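Local coordinates for putative signal recognition particle protein (Chaetomium thermophilum, PDB 5CK4) that binds guanine nucleotides and is the Arf-like GTPase subunit of the signal recognition particle receptor, which probably serves protein translocation at the endoplasmic reticulum, at residues L35-F39 against A305-W309; A171-A175 against Q221-V227; A186-D191 against I243-R247. All blocks are in the same frame, centred on the assembly; numbering follows the deposited sequence.

Contact 1 (L35-F39 against A305-W309); sequences LLTLF and AERWW
Leu-35 faces Ala-305 with CA atoms 8.4 Å apart, and Phe-39 faces Trp-309 with CA atoms 8.8 Å apart, so the two backbones stay a side chain's width from each other. No hydrogen bond crosses between the segments. Trp-309 bridges most of the distance. Its CG lies anti to the carbonyl carbon (chi1 -54°), and the six-membered ring reaches helix 32-40. Phe-39 meets that ring edge-to-face, with centroids 5.0 Å apart and planes at 61°. The touching atom is Phe-39 CD1, 3.6 Å from Trp-309 CH2. The other face of the indole carries the carbonyl oxygen of Ala-305. The Leu-35 and Trp-309 side chains come from opposite directions, and Leu-35 CD1 lies 3.6 Å from Trp-309 CH2. Leu-35 CD1 also meets the edge of Trp-308, near its plane, 3.9 Å from Trp-308 CZ3. One methyl touches both indoles. Leu-38 CD2 adds a contact of 3.7 Å with Ala-305 CB. Trp-308 also packs on strand 214-219, and its NE1 is hydrogen-bonded to Met-294 O. Phe-39 and Trp-309 both rest on Leu-113 of strand 112-115. Arg-109 of helix 104-109 makes a cation-pi contact with Trp-309. The C-terminal helix thereby packs against helix 32-40, which starts at the end of the P-loop.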
# COMPACT_ATOMS: atom_id res chain seq x y z
N LEU A 35 -0.15 -9.15 -10.64
CA LEU A 35 -0.30 -9.69 -9.30
C LEU A 35 -1.70 -10.24 -9.06
O LEU A 35 -1.86 -11.32 -8.50
CB LEU A 35 0.03 -8.63 -8.25
CG LEU A 35 0.09 -9.06 -6.78
CD1 LEU A 35 1.12 -10.17 -6.57
CD2 LEU A 35 0.42 -7.85 -5.91
N LEU A 36 -2.72 -9.48 -9.48
CA LEU A 36 -4.09 -9.94 -9.37
C LEU A 36 -4.29 -11.25 -10.14
O LEU A 36 -4.97 -12.16 -9.67
CB LEU A 36 -5.06 -8.87 -9.89
CG LEU A 36 -6.56 -9.20 -9.83
CD1 LEU A 36 -6.98 -9.61 -8.43
CD2 LEU A 36 -7.40 -8.02 -10.33
N THR A 37 -3.68 -11.34 -11.31
CA THR A 37 -3.78 -12.54 -12.13
C THR A 37 -3.17 -13.73 -11.40
O THR A 37 -3.75 -14.82 -11.39
CB THR A 37 -3.10 -12.37 -13.50
OG1 THR A 37 -3.75 -11.32 -14.22
CG2 THR A 37 -3.17 -13.66 -14.31
N LEU A 38 -2.02 -13.52 -10.78
CA LEU A 38 -1.36 -14.57 -10.02
C LEU A 38 -2.21 -14.98 -8.83
O LEU A 38 -2.37 -16.18 -8.54
CB LEU A 38 0.01 -14.11 -9.52
CG LEU A 38 0.80 -15.13 -8.69
CD1 LEU A 38 1.02 -16.41 -9.48
CD2 LEU A 38 2.15 -14.56 -8.23
N PHE A 39 -2.77 -13.98 -8.14
CA PHE A 39 -3.57 -14.19 -6.95
C PHE A 39 -4.81 -15.01 -7.27
O PHE A 39 -5.19 -15.88 -6.49
CB PHE A 39 -3.98 -12.84 -6.34
CG PHE A 39 -4.90 -12.95 -5.14
CD1 PHE A 39 -4.38 -13.10 -3.86
CD2 PHE A 39 -6.27 -12.88 -5.29
CE1 PHE A 39 -5.22 -13.19 -2.76
CE2 PHE A 39 -7.12 -12.98 -4.20
CZ PHE A 39 -6.59 -13.13 -2.93
N ALA A 305 5.89 -14.53 -4.66
CA ALA A 305 4.87 -13.69 -4.04
C ALA A 305 4.31 -14.26 -2.74
O ALA A 305 3.51 -13.60 -2.07
CB ALA A 305 3.74 -13.43 -5.03
N GLU A 306 4.71 -15.47 -2.37
CA GLU A 306 4.13 -16.14 -1.20
C GLU A 306 4.36 -15.42 0.13
O GLU A 306 3.48 -15.43 1.00
CB GLU A 306 4.59 -17.60 -1.12
CG GLU A 306 3.83 -18.52 -2.06
CD GLU A 306 2.35 -18.64 -1.70
OE1 GLU A 306 1.99 -18.46 -0.52
OE2 GLU A 306 1.54 -18.93 -2.61
N ARG A 307 5.52 -14.81 0.31
CA ARG A 307 5.79 -14.07 1.54
C ARG A 307 4.83 -12.89 1.69
O ARG A 307 4.42 -12.55 2.81
CB ARG A 307 7.23 -13.58 1.62
CG ARG A 307 8.26 -14.68 1.80
CD ARG A 307 9.47 -14.17 2.58
NE ARG A 307 9.08 -13.72 3.92
CZ ARG A 307 9.43 -12.54 4.44
NH1 ARG A 307 10.18 -11.69 3.75
NH2 ARG A 307 9.02 -12.23 5.66
N TRP A 308 4.48 -12.25 0.57
CA TRP A 308 3.49 -11.17 0.59
C TRP A 308 2.15 -11.71 1.07
O TRP A 308 1.52 -11.11 1.94
CB TRP A 308 3.31 -10.56 -0.80
CG TRP A 308 4.44 -9.73 -1.33
CD1 TRP A 308 5.40 -9.08 -0.62
CD2 TRP A 308 4.70 -9.45 -2.72
NE1 TRP A 308 6.26 -8.43 -1.48
CE2 TRP A 308 5.85 -8.64 -2.77
CE3 TRP A 308 4.08 -9.84 -3.91
CZ2 TRP A 308 6.37 -8.18 -3.97
CZ3 TRP A 308 4.61 -9.38 -5.11
CH2 TRP A 308 5.75 -8.56 -5.13
N TRP A 309 1.70 -12.83 0.51
CA TRP A 309 0.41 -13.41 0.89
C TRP A 309 0.37 -13.83 2.35
O TRP A 309 -0.67 -13.73 3.01
CB TRP A 309 0.05 -14.64 0.03
CG TRP A 309 0.07 -14.44 -1.48
CD1 TRP A 309 0.56 -15.32 -2.40
CD2 TRP A 309 -0.45 -13.33 -2.23
NE1 TRP A 309 0.40 -14.82 -3.67
CE2 TRP A 309 -0.21 -13.60 -3.59
CE3 TRP A 309 -1.07 -12.12 -1.88
CZ2 TRP A 309 -0.58 -12.71 -4.61
CZ3 TRP A 309 -1.43 -11.25 -2.89
CH2 TRP A 309 -1.19 -11.55 -4.23

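Contact 2 (A171-A175 against Q221-V227). With GDP (guanosine-5'-diphosphate), chain C.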
# COMPACT_ATOMS: atom_id res chain seq x y z
N ALA A 171 10.58 -2.18 -8.25
CA ALA A 171 11.87 -1.97 -7.59
C ALA A 171 13.00 -1.74 -8.58
O ALA A 171 14.06 -1.23 -8.20
CB ALA A 171 12.22 -3.15 -6.64
N ALA A 172 12.79 -2.11 -9.84
CA ALA A 172 13.80 -1.88 -10.87
C ALA A 172 13.76 -0.43 -11.37
O ALA A 172 14.80 0.18 -11.59
CB ALA A 172 13.65 -2.85 -12.03
N ALA A 173 12.55 0.10 -11.52
CA ALA A 173 12.37 1.47 -12.00
C ALA A 173 12.89 2.43 -10.96
O ALA A 173 13.35 3.52 -11.29
CB ALA A 173 10.91 1.75 -12.29
N LEU A 174 12.79 2.03 -9.70
CA LEU A 174 13.29 2.79 -8.57
C LEU A 174 14.79 3.06 -8.68
O LEU A 174 15.30 4.03 -8.13
CB LEU A 174 12.98 2.03 -7.28
CG LEU A 174 12.76 2.81 -5.99
CD1 LEU A 174 11.70 3.87 -6.20
CD2 LEU A 174 12.33 1.85 -4.88
N ALA A 175 15.49 2.20 -9.43
CA ALA A 175 16.93 2.33 -9.58
C ALA A 175 17.35 3.37 -10.61
O ALA A 175 18.54 3.54 -10.86
CB ALA A 175 17.54 0.97 -9.91
N GLN A 221 11.74 -8.28 -8.25
CA GLN A 221 13.06 -8.68 -7.73
C GLN A 221 13.77 -9.74 -8.60
O GLN A 221 14.93 -10.07 -8.35
CB GLN A 221 12.96 -9.17 -6.28
CG GLN A 221 12.56 -8.09 -5.29
CD GLN A 221 13.64 -7.05 -5.08
OE1 GLN A 221 14.83 -7.35 -5.13
NE2 GLN A 221 13.23 -5.81 -4.83
N ASP A 222 13.09 -10.23 -9.63
CA ASP A 222 13.72 -11.12 -10.60
C ASP A 222 14.72 -10.35 -11.46
O ASP A 222 15.67 -10.92 -11.97
CB ASP A 222 12.66 -11.77 -11.49
CG ASP A 222 11.76 -10.74 -12.18
OD1 ASP A 222 11.14 -9.92 -11.47
OD2 ASP A 222 11.67 -10.77 -13.43
N LEU A 223 14.51 -9.05 -11.61
CA LEU A 223 15.37 -8.23 -12.46
C LEU A 223 16.69 -7.93 -11.78
O LEU A 223 16.72 -7.61 -10.59
CB LEU A 223 14.66 -6.92 -12.83
CG LEU A 223 13.41 -7.08 -13.70
CD1 LEU A 223 12.73 -5.72 -13.95
CD2 LEU A 223 13.75 -7.73 -15.01
N PHE A 224 17.79 -8.01 -12.52
CA PHE A 224 19.10 -7.78 -11.93
C PHE A 224 19.30 -6.36 -11.42
O PHE A 224 20.11 -6.13 -10.53
CB PHE A 224 20.22 -8.15 -12.91
CG PHE A 224 20.45 -9.63 -13.02
CD1 PHE A 224 21.11 -10.31 -12.01
CD2 PHE A 224 19.99 -10.35 -14.11
CE1 PHE A 224 21.32 -11.68 -12.09
CE2 PHE A 224 20.20 -11.71 -14.20
CZ PHE A 224 20.86 -12.38 -13.19
N THR A 225 18.54 -5.42 -11.97
CA THR A 225 18.64 -4.02 -11.58
C THR A 225 17.66 -3.63 -10.46
O THR A 225 17.58 -2.47 -10.09
CB THR A 225 18.36 -3.08 -12.77
OG1 THR A 225 17.04 -3.35 -13.28
CG2 THR A 225 19.37 -3.31 -13.88
N ALA A 226 16.93 -4.60 -9.94
CA ALA A 226 15.99 -4.32 -8.85
C ALA A 226 16.72 -3.86 -7.59
O ALA A 226 17.73 -4.43 -7.19
CB ALA A 226 15.13 -5.54 -8.55
N VAL A 227 16.21 -2.81 -6.96
CA VAL A 227 16.71 -2.36 -5.67
C VAL A 227 16.22 -3.33 -4.59
O VAL A 227 15.02 -3.59 -4.50
CB VAL A 227 16.21 -0.92 -5.38
CG1 VAL A 227 16.61 -0.46 -3.98
CG2 VAL A 227 16.74 0.05 -6.45
PB GDP C . -0.01 -2.37 -13.60
O1B GDP C . -1.36 -3.04 -13.55
O2B GDP C . 0.39 -1.95 -12.19
O3B GDP C . -0.00 -1.13 -14.46
O3A GDP C . 1.13 -3.36 -14.12
PA GDP C . 0.97 -4.63 -15.10
O1A GDP C . 0.31 -5.77 -14.39
O2A GDP C . 0.29 -4.27 -16.40
O5' GDP C . 2.53 -4.91 -15.28
C5' GDP C . 3.35 -3.95 -15.93
C4' GDP C . 4.47 -4.71 -16.63
O4' GDP C . 5.37 -5.23 -15.65
C3' GDP C . 3.95 -5.91 -17.42
O3' GDP C . 4.77 -6.03 -18.58
C2' GDP C . 4.22 -7.09 -16.51
O2' GDP C . 4.45 -8.30 -17.23
C1' GDP C . 5.49 -6.65 -15.82
N9 GDP C . 5.67 -7.30 -14.51
C8 GDP C . 4.77 -7.44 -13.52
N7 GDP C . 5.33 -8.08 -12.45
C5 GDP C . 6.61 -8.32 -12.76
C6 GDP C . 7.75 -8.96 -12.10
O6 GDP C . 7.63 -9.42 -10.94
N1 GDP C . 8.92 -9.00 -12.77
C2 GDP C . 9.06 -8.51 -14.02
N2 GDP C . 10.27 -8.60 -14.64
N3 GDP C . 8.05 -7.92 -14.69
C4 GDP C . 6.83 -7.81 -14.12
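Gln-221 bends at chi2 and brings NE2 to within 3.4 Å of Ala-171 CB. Gln-221 NE2 donates to Val-227 O at 2.9 Å, with that oxygen in the amide plane. This ties the two ends of segment 221-227 together. Ala-172 CB sits 3.6 Å from Leu-223 CD1 and also touches Thr-225 OG1. Ala-175 CB packs 3.7 Å from Val-227 CG2. One hydrogen bond joins the two loops: Val-227 N donates to Ala-171 O at 2.9 Å. Asp-222 turns toward the nucleotide, its CG between backbone N and carbonyl carbon (chi1 55°). GDP N1 donates to Asp-222 OD1 at 2.7 Å, nearly straight at 173°. GDP N2 donates to Asp-222 OD2 at 2.9 Å. An alanine in place of Asp-222 removes both acceptors, and guanine N1 and N2 would probably be left without their mates and the base held less firmly. Asn-219, Lys-220 and Asp-222 form the NKxD motif of GTPases, which reads guanine. Leu-223 CD2 also approaches GDP N2. The loops follow strands 159-170 and 214-219, which pair in parallel. Leu-174 and Val-227 pack on Val-232 of helix 229-249, and Leu-174 also touches helix 180-201.

Contact 3 (A186-D191 against I243-R247)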
# COMPACT_ATOMS: atom_id res chain seq x y z
N ALA A 186 6.98 7.92 -4.23
CA ALA A 186 6.95 8.31 -2.82
C ALA A 186 5.85 9.33 -2.55
O ALA A 186 5.28 9.36 -1.47
CB ALA A 186 8.29 8.89 -2.41
N SER A 187 5.58 10.19 -3.52
CA SER A 187 4.50 11.16 -3.38
C SER A 187 3.15 10.47 -3.19
O SER A 187 2.35 10.86 -2.34
CB SER A 187 4.47 12.10 -4.60
OG SER A 187 3.46 13.06 -4.45
N TYR A 188 2.90 9.42 -3.97
CA TYR A 188 1.69 8.61 -3.83
C TYR A 188 1.66 7.91 -2.48
O TYR A 188 0.65 7.96 -1.76
CB TYR A 188 1.62 7.57 -4.94
CG TYR A 188 0.28 6.91 -5.14
CD1 TYR A 188 -0.84 7.26 -4.39
CD2 TYR A 188 0.13 5.92 -6.11
CE1 TYR A 188 -2.07 6.64 -4.58
CE2 TYR A 188 -1.08 5.29 -6.30
CZ TYR A 188 -2.18 5.66 -5.54
OH TYR A 188 -3.39 5.03 -5.78
N LEU A 189 2.77 7.27 -2.13
CA LEU A 189 2.86 6.59 -0.83
C LEU A 189 2.64 7.58 0.32
O LEU A 189 1.96 7.26 1.32
CB LEU A 189 4.22 5.89 -0.70
CG LEU A 189 4.48 5.17 0.63
CD1 LEU A 189 3.42 4.08 0.88
CD2 LEU A 189 5.87 4.57 0.59
N TYR A 190 3.21 8.77 0.20
CA TYR A 190 3.00 9.80 1.21
C TYR A 190 1.50 10.03 1.45
O TYR A 190 1.05 10.02 2.59
CB TYR A 190 3.68 11.12 0.81
CG TYR A 190 3.77 12.17 1.92
CD1 TYR A 190 2.68 12.97 2.26
CD2 TYR A 190 4.95 12.37 2.62
CE1 TYR A 190 2.77 13.93 3.27
CE2 TYR A 190 5.05 13.34 3.62
CZ TYR A 190 3.96 14.10 3.95
OH TYR A 190 4.05 15.06 4.95
N ASP A 191 0.74 10.21 0.37
CA ASP A 191 -0.70 10.46 0.48
C ASP A 191 -1.45 9.28 1.07
O ASP A 191 -2.41 9.46 1.82
CB ASP A 191 -1.31 10.81 -0.89
CG ASP A 191 -0.89 12.17 -1.39
OD1 ASP A 191 -0.50 13.02 -0.56
OD2 ASP A 191 -0.95 12.39 -2.62
N ILE A 243 9.90 15.16 1.76
CA ILE A 243 8.59 15.73 1.45
C ILE A 243 7.98 16.44 2.66
O ILE A 243 7.54 17.58 2.56
CB ILE A 243 7.60 14.64 0.95
CG1 ILE A 243 8.08 14.08 -0.39
CG2 ILE A 243 6.18 15.22 0.79
CD1 ILE A 243 7.41 12.78 -0.79
N ARG A 244 7.95 15.77 3.80
CA ARG A 244 7.32 16.39 4.97
C ARG A 244 8.08 17.63 5.41
O ARG A 244 7.47 18.61 5.85
CB ARG A 244 7.12 15.40 6.12
CG ARG A 244 8.40 14.93 6.82
CD ARG A 244 8.07 14.01 8.00
NE ARG A 244 9.25 13.64 8.78
CZ ARG A 244 9.22 12.88 9.86
NH1 ARG A 244 8.05 12.41 10.29
NH2 ARG A 244 10.34 12.59 10.52
N LYS A 245 9.41 17.60 5.28
CA LYS A 245 10.23 18.77 5.65
C LYS A 245 10.02 19.96 4.72
O LYS A 245 9.92 21.10 5.17
CB LYS A 245 11.72 18.40 5.65
CG LYS A 245 12.63 19.55 6.01
CD LYS A 245 12.41 19.99 7.45
CE LYS A 245 12.60 18.83 8.40
NZ LYS A 245 12.98 19.25 9.76
N THR A 246 9.96 19.69 3.42
CA THR A 246 9.72 20.73 2.43
C THR A 246 8.32 21.32 2.60
O THR A 246 8.12 22.52 2.45
CB THR A 246 9.88 20.20 1.00
OG1 THR A 246 11.18 19.64 0.84
CG2 THR A 246 9.70 21.33 -0.01
N ARG A 247 7.35 20.47 2.91
CA ARG A 247 5.99 20.94 3.04
C ARG A 247 5.83 21.77 4.30
O ARG A 247 5.14 22.78 4.30
CB ARG A 247 4.98 19.79 2.99
CG ARG A 247 4.90 19.17 1.61
CD ARG A 247 3.76 18.17 1.47
NE ARG A 247 3.83 17.52 0.17
CZ ARG A 247 3.01 16.55 -0.24
NH1 ARG A 247 2.04 16.12 0.56
NH2 ARG A 247 3.17 16.01 -1.44
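Tyr-190 and Ile-243 form the tight part of this crossing between helices 180-201 and 229-249. The short-segment axes pass 12.3 Å apart at 78°, so large side chains must fill the space between them. Tyr-190 does so with CG anti to its backbone nitrogen (chi1 -168°), which carries the ring toward the second helix. Ile-243 lays CG2 over one face in a CH-pi contact, 3.8 Å from the centroid of the Tyr-190 ring and 21° off the normal. Ile-243 CD1 continues toward Ala-186 and lies 4.3 Å from Ala-186 CB. At the ring's edge, in plane, Arg-244 CB lies 3.3 Å from Tyr-190 OH. That hydroxyl is hydrogen-bonded to Gly-269 O and Leu-271 N. The guanidinium of Arg-244 leads away, bonds Leu-271 O and makes a salt bridge with Glu-283.

The other side is looser and more exposed. Arg-247 stretches back over the same face of Tyr-190 that Ile-243 covers. Arg-247 CZ stands 4.7 Å from the Tyr-190 ring centroid, an off-centre cation-pi contact. Asp-191 OD1 lies near the guanidinium plane, but at 4.2 Å from Arg-247 NH1 it is beyond a salt bridge. Ser-187 OG is also 4.2 Å from Arg-247 NH2.

Apolar and aromatic packing does most of the holding. The charge of Arg-247 is probably drawn modestly to the ring and carboxylate, with no hydrogen bond or salt bridge across the contact to fix it.

In the fold
Contact 1 is the most buried of the three, while contacts 2 and 3 are partly exposed. Contacts 2 and 3 join successive parts of the same two strand-loop-helix units: helices 180-201 and 229-249 meet in contact 3, and the loops leading into them meet in contact 2. Their segments alternate along the chain, and both contacts are nested inside the long loop closed by contact 1. Contacts 1 and 3 lie on opposite sides of the chain's centre, about 27 Å between centres. The chemistry changes with place. Contact 1 is aromatic and aliphatic packing, contact 2 joins small side chains with a single backbone hydrogen bond beside the guanine, and contact 3 mixes a tyrosine face with charge, away from the nucleotide.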